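Local coordinates for protein Afp3 (Serratia entomophila, PDB 6RBN) that probably builds, with other sheath proteins, the contractile sheath around the inner tube of the anti-feeding prophage, a phage-tail-like injection system, at residues V321-S326 and V331-R336; A205-N210 and G276-T281; N386-L391 and E404-R409; G286-P291 and Q394-G399. All blocks are in the same frame, centred on the assembly; numbering follows the deposited sequence.

Interaction 1: residues V321-S326 and V331-R336; sequences VIRHFS and VVWGSR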
loop_
_atom_site.group_PDB
_atom_site.type_symbol
_atom_site.label_atom_id
_atom_site.label_comp_id
_atom_site.label_asym_id
_atom_site.label_seq_id
_atom_site.Cartn_x
_atom_site.Cartn_y
_atom_site.Cartn_z
ATOM N N VAL D 321 63.151 -27.869 30.903
ATOM C CA VAL D 321 63.617 -27.702 32.272
ATOM C C VAL D 321 62.657 -26.821 33.072
ATOM O O VAL D 321 62.182 -25.788 32.605
ATOM C CB VAL D 321 65.039 -27.118 32.255
ATOM C CG1 VAL D 321 65.540 -26.899 33.642
ATOM C CG2 VAL D 321 65.972 -28.037 31.491
ATOM N N ILE D 322 62.353 -27.259 34.293
ATOM C CA ILE D 322 61.701 -26.428 35.301
ATOM C C ILE D 322 62.762 -25.512 35.898
ATOM O O ILE D 322 63.667 -25.977 36.597
ATOM C CB ILE D 322 61.052 -27.284 36.398
ATOM C CG1 ILE D 322 60.121 -28.336 35.800
ATOM C CG2 ILE D 322 60.297 -26.400 37.366
ATOM C CD1 ILE D 322 58.964 -27.768 35.053
ATOM N N ARG D 323 62.653 -24.216 35.635
ATOM C CA ARG D 323 63.639 -23.240 36.074
ATOM C C ARG D 323 63.132 -22.470 37.283
ATOM O O ARG D 323 61.929 -22.396 37.544
ATOM C CB ARG D 323 63.975 -22.258 34.949
ATOM C CG ARG D 323 64.691 -22.876 33.775
ATOM C CD ARG D 323 66.114 -23.230 34.132
ATOM N NE ARG D 323 66.883 -22.049 34.505
ATOM C CZ ARG D 323 67.521 -21.270 33.639
ATOM N NH1 ARG D 323 67.489 -21.549 32.347
ATOM N NH2 ARG D 323 68.196 -20.216 34.066
ATOM N N HIS D 324 64.070 -21.891 38.023
ATOM C CA HIS D 324 63.757 -21.014 39.141
ATOM C C HIS D 324 64.154 -19.589 38.799
ATOM O O HIS D 324 65.318 -19.321 38.484
ATOM C CB HIS D 324 64.464 -21.456 40.422
ATOM C CG HIS D 324 64.060 -20.668 41.630
ATOM N ND1 HIS D 324 64.652 -19.472 41.970
ATOM C CD2 HIS D 324 63.118 -20.903 42.572
ATOM C CE1 HIS D 324 64.093 -19.004 43.070
ATOM N NE2 HIS D 324 63.159 -19.853 43.458
ATOM N N PHE D 325 63.188 -18.683 38.855
ATOM C CA PHE D 325 63.422 -17.256 38.713
ATOM C C PHE D 325 63.108 -16.592 40.044
ATOM O O PHE D 325 62.130 -16.959 40.703
ATOM C CB PHE D 325 62.566 -16.671 37.593
ATOM C CG PHE D 325 62.929 -17.186 36.233
ATOM C CD1 PHE D 325 64.010 -16.665 35.548
ATOM C CD2 PHE D 325 62.195 -18.200 35.646
ATOM C CE1 PHE D 325 64.350 -17.142 34.299
ATOM C CE2 PHE D 325 62.531 -18.680 34.401
ATOM C CZ PHE D 325 63.609 -18.149 33.728
ATOM N N SER D 326 63.944 -15.630 40.441
ATOM C CA SER D 326 63.868 -15.089 41.794
ATOM C C SER D 326 62.630 -14.226 41.988
ATOM O O SER D 326 62.044 -14.204 43.078
ATOM C CB SER D 326 65.129 -14.285 42.103
ATOM O OG SER D 326 65.198 -13.130 41.288
ATOM N N VAL D 331 59.054 -21.711 37.402
ATOM C CA VAL D 331 58.390 -21.534 36.120
ATOM C C VAL D 331 58.775 -22.693 35.219
ATOM O O VAL D 331 59.961 -23.003 35.072
ATOM C CB VAL D 331 58.783 -20.184 35.486
ATOM C CG1 VAL D 331 58.142 -20.014 34.127
ATOM C CG2 VAL D 331 58.404 -19.040 36.397
ATOM N N VAL D 332 57.773 -23.348 34.630
ATOM C CA VAL D 332 58.055 -24.335 33.599
ATOM C C VAL D 332 58.580 -23.615 32.360
ATOM O O VAL D 332 58.064 -22.571 31.951
ATOM C CB VAL D 332 56.805 -25.195 33.316
ATOM C CG1 VAL D 332 55.596 -24.346 32.983
ATOM C CG2 VAL D 332 57.071 -26.192 32.207
ATOM N N TRP D 333 59.671 -24.131 31.800
ATOM C CA TRP D 333 60.472 -23.326 30.882
ATOM C C TRP D 333 60.946 -24.233 29.751
ATOM O O TRP D 333 62.007 -24.852 29.847
ATOM C CB TRP D 333 61.631 -22.691 31.636
ATOM C CG TRP D 333 62.347 -21.599 30.938
ATOM C CD1 TRP D 333 63.573 -21.664 30.363
ATOM C CD2 TRP D 333 61.896 -20.252 30.769
ATOM N NE1 TRP D 333 63.915 -20.447 29.834
ATOM C CE2 TRP D 333 62.896 -19.564 30.069
ATOM C CE3 TRP D 333 60.735 -19.568 31.134
ATOM C CZ2 TRP D 333 62.776 -18.223 29.728
ATOM C CZ3 TRP D 333 60.621 -18.240 30.794
ATOM C CH2 TRP D 333 61.631 -17.582 30.098
ATOM N N GLY D 334 60.163 -24.287 28.679
ATOM C CA GLY D 334 60.438 -25.172 27.568
ATOM C C GLY D 334 59.175 -25.841 27.073
ATOM O O GLY D 334 58.365 -26.308 27.878
ATOM N N SER D 335 58.987 -25.893 25.758
ATOM C CA SER D 335 57.773 -26.451 25.174
ATOM C C SER D 335 58.094 -27.286 23.938
ATOM O O SER D 335 57.451 -27.162 22.897
ATOM C CB SER D 335 56.783 -25.343 24.834
ATOM O OG SER D 335 57.291 -24.528 23.797
ATOM N N ARG D 336 59.096 -28.153 24.035
ATOM C CA ARG D 336 59.462 -29.033 22.936
ATOM C C ARG D 336 59.089 -30.481 23.223
ATOM O O ARG D 336 59.024 -30.913 24.375
ATOM C CB ARG D 336 60.957 -28.961 22.627
ATOM C CG ARG D 336 61.368 -27.781 21.781
ATOM C CD ARG D 336 62.838 -27.881 21.442
ATOM N NE ARG D 336 63.243 -26.934 20.410
ATOM C CZ ARG D 336 63.669 -25.703 20.649
ATOM N NH1 ARG D 336 63.731 -25.266 21.893
ATOM N NH2 ARG D 336 64.019 -24.906 19.650
#

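Interaction 2: residues A205-N210 and G276-T281; sequences AVYYPN and GVYGKT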
loop_
_atom_site.group_PDB
_atom_site.type_symbol
_atom_site.label_atom_id
_atom_site.label_comp_id
_atom_site.label_asym_id
_atom_site.label_seq_id
_atom_site.Cartn_x
_atom_site.Cartn_y
_atom_site.Cartn_z
ATOM N N ALA D 205 56.643 -35.547 26.015
ATOM C CA ALA D 205 57.296 -34.361 26.553
ATOM C C ALA D 205 57.962 -34.732 27.869
ATOM O O ALA D 205 57.280 -35.102 28.829
ATOM C CB ALA D 205 56.290 -33.231 26.762
ATOM N N VAL D 206 59.282 -34.628 27.913
ATOM C CA VAL D 206 60.074 -34.965 29.091
ATOM C C VAL D 206 60.233 -33.700 29.925
ATOM O O VAL D 206 60.239 -32.595 29.384
ATOM C CB VAL D 206 61.426 -35.569 28.650
ATOM C CG1 VAL D 206 62.276 -36.028 29.821
ATOM C CG2 VAL D 206 61.196 -36.712 27.678
ATOM N N TYR D 207 60.293 -33.842 31.252
ATOM C CA TYR D 207 60.480 -32.712 32.165
ATOM C C TYR D 207 61.497 -33.119 33.220
ATOM O O TYR D 207 61.237 -34.028 34.014
ATOM C CB TYR D 207 59.157 -32.294 32.801
ATOM C CG TYR D 207 58.211 -31.647 31.821
ATOM C CD1 TYR D 207 58.280 -30.286 31.554
ATOM C CD2 TYR D 207 57.274 -32.400 31.130
ATOM C CE1 TYR D 207 57.425 -29.694 30.650
ATOM C CE2 TYR D 207 56.422 -31.816 30.219
ATOM C CZ TYR D 207 56.503 -30.463 29.982
ATOM O OH TYR D 207 55.651 -29.878 29.079
ATOM N N TYR D 208 62.653 -32.452 33.238
ATOM C CA TYR D 208 63.795 -32.982 33.980
ATOM C C TYR D 208 63.772 -32.824 35.504
ATOM O O TYR D 208 63.838 -33.859 36.182
ATOM C CB TYR D 208 65.103 -32.420 33.404
ATOM C CG TYR D 208 66.308 -32.627 34.295
ATOM C CD1 TYR D 208 66.830 -33.888 34.524
ATOM C CD2 TYR D 208 66.940 -31.543 34.881
ATOM C CE1 TYR D 208 67.925 -34.064 35.344
ATOM C CE2 TYR D 208 68.041 -31.711 35.692
ATOM C CZ TYR D 208 68.532 -32.973 35.916
ATOM O OH TYR D 208 69.632 -33.144 36.722
ATOM N N PRO D 209 63.709 -31.627 36.107
ATOM C CA PRO D 209 64.073 -31.538 37.530
ATOM C C PRO D 209 62.979 -32.066 38.445
ATOM O O PRO D 209 61.803 -31.731 38.300
ATOM C CB PRO D 209 64.280 -30.033 37.752
ATOM C CG PRO D 209 64.320 -29.428 36.396
ATOM C CD PRO D 209 63.386 -30.278 35.606
ATOM N N ASN D 210 63.381 -32.926 39.379
ATOM C CA ASN D 210 62.479 -33.332 40.444
ATOM C C ASN D 210 62.186 -32.146 41.349
ATOM O O ASN D 210 63.045 -31.299 41.603
ATOM C CB ASN D 210 63.072 -34.475 41.265
ATOM C CG ASN D 210 63.018 -35.798 40.543
ATOM O OD1 ASN D 210 62.022 -36.128 39.905
ATOM N ND2 ASN D 210 64.086 -36.573 40.650
ATOM N N GLY D 276 48.724 -30.718 35.626
ATOM C CA GLY D 276 47.838 -29.681 36.117
ATOM C C GLY D 276 47.907 -28.411 35.293
ATOM O O GLY D 276 46.879 -27.806 34.988
ATOM N N VAL D 277 49.117 -27.995 34.904
ATOM C CA VAL D 277 49.252 -26.700 34.244
ATOM C C VAL D 277 48.873 -26.787 32.774
ATOM O O VAL D 277 48.751 -25.758 32.102
ATOM C CB VAL D 277 50.674 -26.131 34.411
ATOM C CG1 VAL D 277 51.070 -26.107 35.872
ATOM C CG2 VAL D 277 51.669 -26.881 33.557
ATOM N N TYR D 278 48.703 -27.998 32.237
ATOM C CA TYR D 278 48.112 -28.111 30.909
ATOM C C TYR D 278 46.633 -27.762 30.952
ATOM O O TYR D 278 46.121 -27.074 30.067
ATOM C CB TYR D 278 48.296 -29.507 30.319
ATOM C CG TYR D 278 49.678 -29.841 29.810
ATOM C CD1 TYR D 278 50.724 -28.938 29.903
ATOM C CD2 TYR D 278 49.906 -31.031 29.140
ATOM C CE1 TYR D 278 51.978 -29.254 29.420
ATOM C CE2 TYR D 278 51.145 -31.340 28.639
ATOM C CZ TYR D 278 52.176 -30.448 28.779
ATOM O OH TYR D 278 53.416 -30.756 28.282
ATOM N N GLY D 279 45.927 -28.239 31.978
ATOM C CA GLY D 279 44.512 -27.935 32.093
ATOM C C GLY D 279 44.253 -26.482 32.437
ATOM O O GLY D 279 43.215 -25.924 32.076
ATOM N N LYS D 280 45.190 -25.851 33.144
ATOM C CA LYS D 280 45.064 -24.429 33.436
ATOM C C LYS D 280 45.302 -23.590 32.189
ATOM O O LYS D 280 44.606 -22.598 31.957
ATOM C CB LYS D 280 46.040 -24.036 34.540
ATOM C CG LYS D 280 45.916 -22.603 34.997
ATOM C CD LYS D 280 47.008 -22.244 35.978
ATOM C CE LYS D 280 46.752 -22.856 37.334
ATOM N NZ LYS D 280 47.765 -22.406 38.320
ATOM N N THR D 281 46.283 -23.979 31.372
ATOM C CA THR D 281 46.627 -23.200 30.187
ATOM C C THR D 281 45.570 -23.358 29.102
ATOM O O THR D 281 45.205 -22.388 28.428
ATOM C CB THR D 281 48.002 -23.628 29.673
ATOM O OG1 THR D 281 48.966 -23.463 30.718
ATOM C CG2 THR D 281 48.435 -22.792 28.485
#

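Interaction 3: residues N386-L391 and E404-R409; sequences NYLYRL and EAYFVR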
loop_
_atom_site.group_PDB
_atom_site.type_symbol
_atom_site.label_atom_id
_atom_site.label_comp_id
_atom_site.label_asym_id
_atom_site.label_seq_id
_atom_site.Cartn_x
_atom_site.Cartn_y
_atom_site.Cartn_z
ATOM N N ASN D 386 32.757 -26.189 9.590
ATOM C CA ASN D 386 32.246 -25.359 10.674
ATOM C C ASN D 386 33.136 -25.436 11.901
ATOM O O ASN D 386 33.225 -24.466 12.661
ATOM C CB ASN D 386 30.823 -25.767 11.045
ATOM C CG ASN D 386 29.815 -25.391 9.991
ATOM O OD1 ASN D 386 29.912 -24.333 9.372
ATOM N ND2 ASN D 386 28.819 -26.239 9.799
ATOM N N TYR D 387 33.788 -26.575 12.121
ATOM C CA TYR D 387 34.686 -26.700 13.261
ATOM C C TYR D 387 35.977 -25.932 13.027
ATOM O O TYR D 387 36.472 -25.241 13.924
ATOM C CB TYR D 387 34.983 -28.173 13.544
ATOM C CG TYR D 387 35.919 -28.365 14.707
ATOM C CD1 TYR D 387 35.476 -28.199 16.008
ATOM C CD2 TYR D 387 37.251 -28.698 14.506
ATOM C CE1 TYR D 387 36.328 -28.362 17.075
ATOM C CE2 TYR D 387 38.109 -28.859 15.565
ATOM C CZ TYR D 387 37.642 -28.691 16.846
ATOM O OH TYR D 387 38.495 -28.855 17.909
ATOM N N LEU D 388 36.545 -26.050 11.828
ATOM C CA LEU D 388 37.811 -25.391 11.539
ATOM C C LEU D 388 37.660 -23.889 11.380
ATOM O O LEU D 388 38.649 -23.165 11.517
ATOM C CB LEU D 388 38.436 -25.974 10.277
ATOM C CG LEU D 388 38.849 -27.438 10.338
ATOM C CD1 LEU D 388 39.374 -27.869 8.994
ATOM C CD2 LEU D 388 39.880 -27.650 11.413
ATOM N N TYR D 389 36.457 -23.403 11.084
ATOM C CA TYR D 389 36.255 -21.963 11.030
ATOM C C TYR D 389 36.253 -21.352 12.421
ATOM O O TYR D 389 36.792 -20.259 12.615
ATOM C CB TYR D 389 34.951 -21.627 10.312
ATOM C CG TYR D 389 34.715 -20.143 10.170
ATOM C CD1 TYR D 389 35.390 -19.406 9.210
ATOM C CD2 TYR D 389 33.826 -19.479 11.001
ATOM C CE1 TYR D 389 35.182 -18.052 9.078
ATOM C CE2 TYR D 389 33.621 -18.127 10.884
ATOM C CZ TYR D 389 34.296 -17.420 9.917
ATOM O OH TYR D 389 34.084 -16.068 9.795
ATOM N N ARG D 390 35.658 -22.031 13.400
ATOM C CA ARG D 390 35.617 -21.471 14.742
ATOM C C ARG D 390 36.876 -21.764 15.545
ATOM O O ARG D 390 36.964 -21.336 16.697
ATOM C CB ARG D 390 34.382 -21.961 15.500
ATOM C CG ARG D 390 34.339 -23.443 15.792
ATOM C CD ARG D 390 33.122 -23.778 16.647
ATOM N NE ARG D 390 31.856 -23.519 15.961
ATOM C CZ ARG D 390 31.186 -24.426 15.254
ATOM N NH1 ARG D 390 31.650 -25.661 15.147
ATOM N NH2 ARG D 390 30.044 -24.098 14.666
ATOM N N LEU D 391 37.838 -22.495 14.978
ATOM C CA LEU D 391 39.192 -22.456 15.517
ATOM C C LEU D 391 39.964 -21.269 14.969
ATOM O O LEU D 391 40.753 -20.654 15.691
ATOM C CB LEU D 391 39.958 -23.737 15.197
ATOM C CG LEU D 391 39.639 -25.034 15.924
ATOM C CD1 LEU D 391 40.504 -26.128 15.349
ATOM C CD2 LEU D 391 39.900 -24.872 17.403
ATOM N N GLU D 404 43.838 -19.516 3.822
ATOM C CA GLU D 404 45.226 -19.792 4.149
ATOM C C GLU D 404 45.371 -20.571 5.443
ATOM O O GLU D 404 46.479 -21.015 5.766
ATOM C CB GLU D 404 46.007 -18.483 4.254
ATOM C CG GLU D 404 46.144 -17.749 2.941
ATOM C CD GLU D 404 46.873 -16.433 3.086
ATOM O OE1 GLU D 404 47.136 -16.021 4.234
ATOM O OE2 GLU D 404 47.190 -15.813 2.049
ATOM N N ALA D 405 44.283 -20.736 6.194
ATOM C CA ALA D 405 44.357 -21.454 7.459
ATOM C C ALA D 405 44.095 -22.942 7.279
ATOM O O ALA D 405 44.800 -23.772 7.864
ATOM C CB ALA D 405 43.366 -20.860 8.453
ATOM N N TYR D 406 43.093 -23.304 6.484
ATOM C CA TYR D 406 42.664 -24.695 6.419
ATOM C C TYR D 406 42.040 -24.985 5.062
ATOM O O TYR D 406 41.828 -24.085 4.247
ATOM C CB TYR D 406 41.689 -25.022 7.558
ATOM C CG TYR D 406 40.390 -24.244 7.526
ATOM C CD1 TYR D 406 40.292 -22.998 8.128
ATOM C CD2 TYR D 406 39.255 -24.771 6.921
ATOM C CE1 TYR D 406 39.113 -22.288 8.104
ATOM C CE2 TYR D 406 38.077 -24.068 6.892
ATOM C CZ TYR D 406 38.009 -22.829 7.486
ATOM O OH TYR D 406 36.828 -22.130 7.460
ATOM N N PHE D 407 41.749 -26.266 4.836
ATOM C CA PHE D 407 40.972 -26.727 3.695
ATOM C C PHE D 407 40.373 -28.083 4.034
ATOM O O PHE D 407 40.963 -28.863 4.784
ATOM C CB PHE D 407 41.811 -26.821 2.408
ATOM C CG PHE D 407 42.907 -27.857 2.446
ATOM C CD1 PHE D 407 44.148 -27.542 2.961
ATOM C CD2 PHE D 407 42.711 -29.124 1.916
ATOM C CE1 PHE D 407 45.158 -28.480 2.986
ATOM C CE2 PHE D 407 43.715 -30.064 1.947
ATOM C CZ PHE D 407 44.938 -29.741 2.478
ATOM N N VAL D 408 39.194 -28.359 3.483
ATOM C CA VAL D 408 38.555 -29.667 3.579
ATOM C C VAL D 408 38.208 -30.115 2.167
ATOM O O VAL D 408 37.607 -29.351 1.405
ATOM C CB VAL D 408 37.286 -29.638 4.458
ATOM C CG1 VAL D 408 36.709 -31.033 4.599
ATOM C CG2 VAL D 408 37.563 -29.041 5.819
ATOM N N ARG D 409 38.590 -31.341 1.813
ATOM C CA ARG D 409 38.367 -31.869 0.473
ATOM C C ARG D 409 37.743 -33.253 0.550
ATOM O O ARG D 409 38.227 -34.121 1.277
ATOM C CB ARG D 409 39.675 -31.947 -0.313
ATOM C CG ARG D 409 40.285 -30.603 -0.619
ATOM C CD ARG D 409 41.627 -30.752 -1.290
ATOM N NE ARG D 409 42.264 -29.455 -1.479
ATOM C CZ ARG D 409 43.499 -29.290 -1.935
ATOM N NH1 ARG D 409 44.239 -30.344 -2.247
ATOM N NH2 ARG D 409 43.999 -28.071 -2.073
#

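Interaction 4: residues G286-P291 and Q394-G399; sequences GVWKAP and QGALAG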
loop_
_atom_site.group_PDB
_atom_site.type_symbol
_atom_site.label_atom_id
_atom_site.label_comp_id
_atom_site.label_asym_id
_atom_site.label_seq_id
_atom_site.Cartn_x
_atom_site.Cartn_y
_atom_site.Cartn_z
ATOM N N GLY D 286 43.884 -21.861 25.573
ATOM C CA GLY D 286 43.705 -22.785 24.475
ATOM C C GLY D 286 44.890 -23.721 24.312
ATOM O O GLY D 286 45.973 -23.508 24.858
ATOM N N VAL D 287 44.676 -24.782 23.529
ATOM C CA VAL D 287 45.716 -25.782 23.322
ATOM C C VAL D 287 46.804 -25.292 22.382
ATOM O O VAL D 287 47.892 -25.876 22.344
ATOM C CB VAL D 287 45.115 -27.094 22.794
ATOM C CG1 VAL D 287 44.199 -27.687 23.821
ATOM C CG2 VAL D 287 44.359 -26.845 21.508
ATOM N N TRP D 288 46.549 -24.235 21.621
ATOM C CA TRP D 288 47.539 -23.678 20.713
ATOM C C TRP D 288 48.533 -22.763 21.411
ATOM O O TRP D 288 49.471 -22.290 20.766
ATOM C CB TRP D 288 46.827 -22.932 19.586
ATOM C CG TRP D 288 45.928 -21.840 20.058
ATOM C CD1 TRP D 288 46.252 -20.530 20.223
ATOM C CD2 TRP D 288 44.555 -21.966 20.437
ATOM N NE1 TRP D 288 45.164 -19.828 20.673
ATOM C CE2 TRP D 288 44.109 -20.689 20.814
ATOM C CE3 TRP D 288 43.659 -23.036 20.496
ATOM C CZ2 TRP D 288 42.809 -20.449 21.240
ATOM C CZ3 TRP D 288 42.371 -22.796 20.916
ATOM C CH2 TRP D 288 41.958 -21.516 21.284
ATOM N N LYS D 289 48.349 -22.510 22.702
ATOM C CA LYS D 289 49.283 -21.725 23.491
ATOM C C LYS D 289 50.316 -22.639 24.136
ATOM O O LYS D 289 49.977 -23.710 24.643
ATOM C CB LYS D 289 48.527 -20.931 24.559
ATOM C CG LYS D 289 49.395 -20.161 25.538
ATOM C CD LYS D 289 50.172 -19.061 24.855
ATOM C CE LYS D 289 50.925 -18.227 25.871
ATOM N NZ LYS D 289 51.984 -19.017 26.552
ATOM N N ALA D 290 51.573 -22.216 24.097
ATOM C CA ALA D 290 52.652 -22.987 24.699
ATOM C C ALA D 290 52.532 -22.978 26.217
ATOM O O ALA D 290 52.506 -21.899 26.819
ATOM C CB ALA D 290 54.002 -22.428 24.273
ATOM N N PRO D 291 52.455 -24.132 26.868
ATOM C CA PRO D 291 52.326 -24.190 28.340
ATOM C C PRO D 291 53.669 -24.043 29.044
ATOM O O PRO D 291 54.155 -24.940 29.737
ATOM C CB PRO D 291 51.703 -25.570 28.553
ATOM C CG PRO D 291 52.225 -26.369 27.420
ATOM C CD PRO D 291 52.336 -25.462 26.251
ATOM N N GLN D 394 39.057 -17.855 16.643
ATOM C CA GLN D 394 39.488 -17.662 18.018
ATOM C C GLN D 394 41.003 -17.722 18.159
ATOM O O GLN D 394 41.511 -17.770 19.282
ATOM C CB GLN D 394 38.816 -18.676 18.944
ATOM C CG GLN D 394 39.212 -20.110 18.737
ATOM C CD GLN D 394 38.385 -21.045 19.592
ATOM O OE1 GLN D 394 37.537 -20.602 20.363
ATOM N NE2 GLN D 394 38.624 -22.341 19.460
ATOM N N GLY D 395 41.733 -17.709 17.049
ATOM C CA GLY D 395 43.166 -17.533 17.067
ATOM C C GLY D 395 44.004 -18.789 17.014
ATOM O O GLY D 395 45.225 -18.696 17.167
ATOM N N ALA D 396 43.397 -19.955 16.799
ATOM C CA ALA D 396 44.157 -21.199 16.839
ATOM C C ALA D 396 45.008 -21.388 15.593
ATOM O O ALA D 396 46.164 -21.809 15.689
ATOM C CB ALA D 396 43.215 -22.389 17.004
ATOM N N LEU D 397 44.459 -21.091 14.425
ATOM C CA LEU D 397 45.133 -21.367 13.170
ATOM C C LEU D 397 45.841 -20.124 12.658
ATOM O O LEU D 397 45.379 -18.997 12.846
ATOM C CB LEU D 397 44.136 -21.875 12.133
ATOM C CG LEU D 397 43.465 -23.191 12.525
ATOM C CD1 LEU D 397 42.414 -23.579 11.510
ATOM C CD2 LEU D 397 44.493 -24.285 12.681
ATOM N N ALA D 398 46.978 -20.342 11.999
ATOM C CA ALA D 398 47.826 -19.254 11.522
ATOM C C ALA D 398 47.414 -18.902 10.100
ATOM O O ALA D 398 47.976 -19.382 9.119
ATOM C CB ALA D 398 49.296 -19.643 11.594
ATOM N N GLY D 399 46.413 -18.036 9.998
ATOM C CA GLY D 399 45.960 -17.562 8.710
ATOM C C GLY D 399 45.502 -16.122 8.796
ATOM O O GLY D 399 45.385 -15.546 9.877
#

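Interaction 1: residues V321-S326 and V331-R336
A two-stranded antiparallel hairpin, 322-325 with 329-332, brings these segments together. Arg-323 and Val-331 form its hydrogen-bonded pair: Arg-323 N reaches Val-331 O at 3.0 Å with an N-H...O angle of 150°, and Val-331 N returns to Arg-323 O at 3.0 Å. Next to them Ile-322 and Val-332 are a non-hydrogen-bonded pair, their CA atoms 4.5 Å apart. The tip of the isoleucine, CD1, lies 3.8 Å from Val-332 CG2. On the other face of the hairpin, beside Arg-323 and Val-331, Phe-325 and Trp-333 make an edge-to-face aromatic pair, with planes at 64° and the phenyl centroid 5.0 Å from that of the six-membered indole ring. A chi1 of -166°, with CG anti to the backbone N, swings the indole to the phenyl edge. Phe-325 CZ stands over the centre of the indole, while CD2 of the same ring touches Val-331 CB. Trp-333 CB lies 3.7 Å from Arg-323 CG. The arginine chain bends at chi2 and chi3, and its guanidinium is held by Gln-311 and Asn-308 through NH1. The Ile-322 and Val-332 side rests on Ile-274 of helix 271-284. The aromatic side faces other chains: Phe-325 packs on Asp-98 of an Afp2 chain, and Trp-333 on Pro-8 of another Afp3 subunit as well as on helix 308-311.

Interaction 2: residues A205-N210 and G276-T281
Tyr-207 meets Tyr-278 end-on, hydroxyl against hydroxyl, with almost no overlap of the rings themselves. The side chains approach from opposite directions, one from strand 204-207 and the other from helix 271-284, and together they span 13.3 Å between the CA atoms of Tyr-207 and Tyr-278. Tyr-207 OH and Tyr-278 OH are hydrogen-bonded at 2.5 Å, and either may be the donor. Each oxygen lies near the plane of the other ring, at its edge: Tyr-278 OH is 3.5 Å from Tyr-207 CZ, and the mirror contact, Tyr-207 OH to Tyr-278 CZ, has the same length. The two buried phenols thus supply each other with a polar partner. Ala-205 adds its methyl, CB lying 4.1 Å from Tyr-278 OH. Within the helix, Val-277 O accepts from both Thr-281 N and Thr-281 OG1, the hydroxyl at 2.7 Å, which ties that threonine side chain back to the preceding turn. Leu-186 of the neighbouring strand and Ile-347 of helix 347-364 pack round both tyrosines. A helix connected through long side chains to a short parallel pair of strands, 185-188 and 204-207, fits alpha/beta architecture and is consistent with the subtilisin-like domain of tail sheath proteins.

Interaction 3: residues N386-L391 and E404-R409
Tyr-406 OH sits against Tyr-389, 3.5 Å from both CB and CD1, and it lies at the edge of that ring, in its plane. These are van der Waals contacts, for no hydrogen bond joins the segments. The rest of the Tyr-406 ring reaches back across Leu-388. Its CG lies between the backbone N and the carbonyl carbon (chi1 63°), which directs the phenol from the strand toward the helix. Leu-388 CB then comes down on one face of the ring, 3.8 Å from the centroid and only 15° off the ring normal, a CH-pi contact displaced slightly toward the rim on the CD2 side. The leucine spans two strand residues: CD1 touches Tyr-406 CD2 at 3.7 Å and continues to Val-408 CG2 at 3.8 Å. On the same face, toward the CD1-CE1 edge, Leu-388 O lies 3.6 Å from Tyr-406 CE1, while CZ passes close to the backbone of Tyr-389. Backbone and side chain of one helical turn therefore both bear on the phenol, and between these two segments it is positioned by packing, probably by fit. Helix 386-391 and strand 406-409 run antiparallel, their axes 9.3 Å apart. Strand 425-432, which pairs with 406-409, extends the packing surface for Leu-388 through Val-430 and Met-432. Tyr-387 turns to helix 347-364, and Asn-386 and Arg-390 pack on an Afp1 chain, so around this turn helix 374-392 touches both strands, a second helix and a neighbouring protein.

Interaction 4: residues G286-P291 and Q394-G399
With chi1 at 58°, CG of Trp-288 stands between its backbone N and carbonyl carbon, and chi2 of 92° turns the indole so that one face meets Gly-395 and Ala-396. Gln-394 takes the same kind of first torsion and then runs extended, which carries its amide to the far end of the six-membered ring. Ala-396 is the main partner. Its CA lies over the five-membered ring, 3.8 Å from the centroid in a CH-pi contact, and its CB reaches Trp-288 CE3 at 3.6 Å. Gly-395 O approaches the same face, 3.7 Å from Trp-288 NE1; lying over the ring, it is not an acceptor for the indole N-H. Further round, Trp-288 CZ2 is 3.6 Å from Gln-394 O, and Trp-288 CH2 is 3.9 Å from Gln-394 NE2. The opposite face of the indole is backed by Gly-286 CA, from the start of the type I turn 286-289 that carries the tryptophan. Across the contact, the Schellman motif that ends helix 374-392 has Gly-395 as its C' residue, and this presents its backbone to the ring. The contact joins the subtilisin-like part of the chain to the C-terminal sheath domain without a single hydrogen bond. Face packing on a helix terminus has little directional demand, so the join probably depends on fit and dispersion rather than on specific polar pairing.

In the fold
Interactions 1, 2 and 4 touch one another, and interaction 3 is reached through interaction 4. Tyr-207 CE1 packs on Val-332 CG2 at 3.8 Å, setting the hairpin of interaction 1 beside interaction 2, their centres about 10 Å apart. The 286-291 loop links both to interaction 4: Pro-291 CG lies 3.5 Å from Tyr-278 CE1, and Pro-291 O is 3.6 Å from Val-332 CG1. From the 394-399 loop, Ala-396 N makes a probable hydrogen bond to Leu-391 O (3.0 Å), and Leu-397 CD1 packs 4.0 Å from Tyr-406 CD1. Interaction 1 is nested within the loop that interaction 4 closes, whereas interactions 3 and 4 alternate in sequence. The centres of interactions 1 and 3 stay about 33 Å apart.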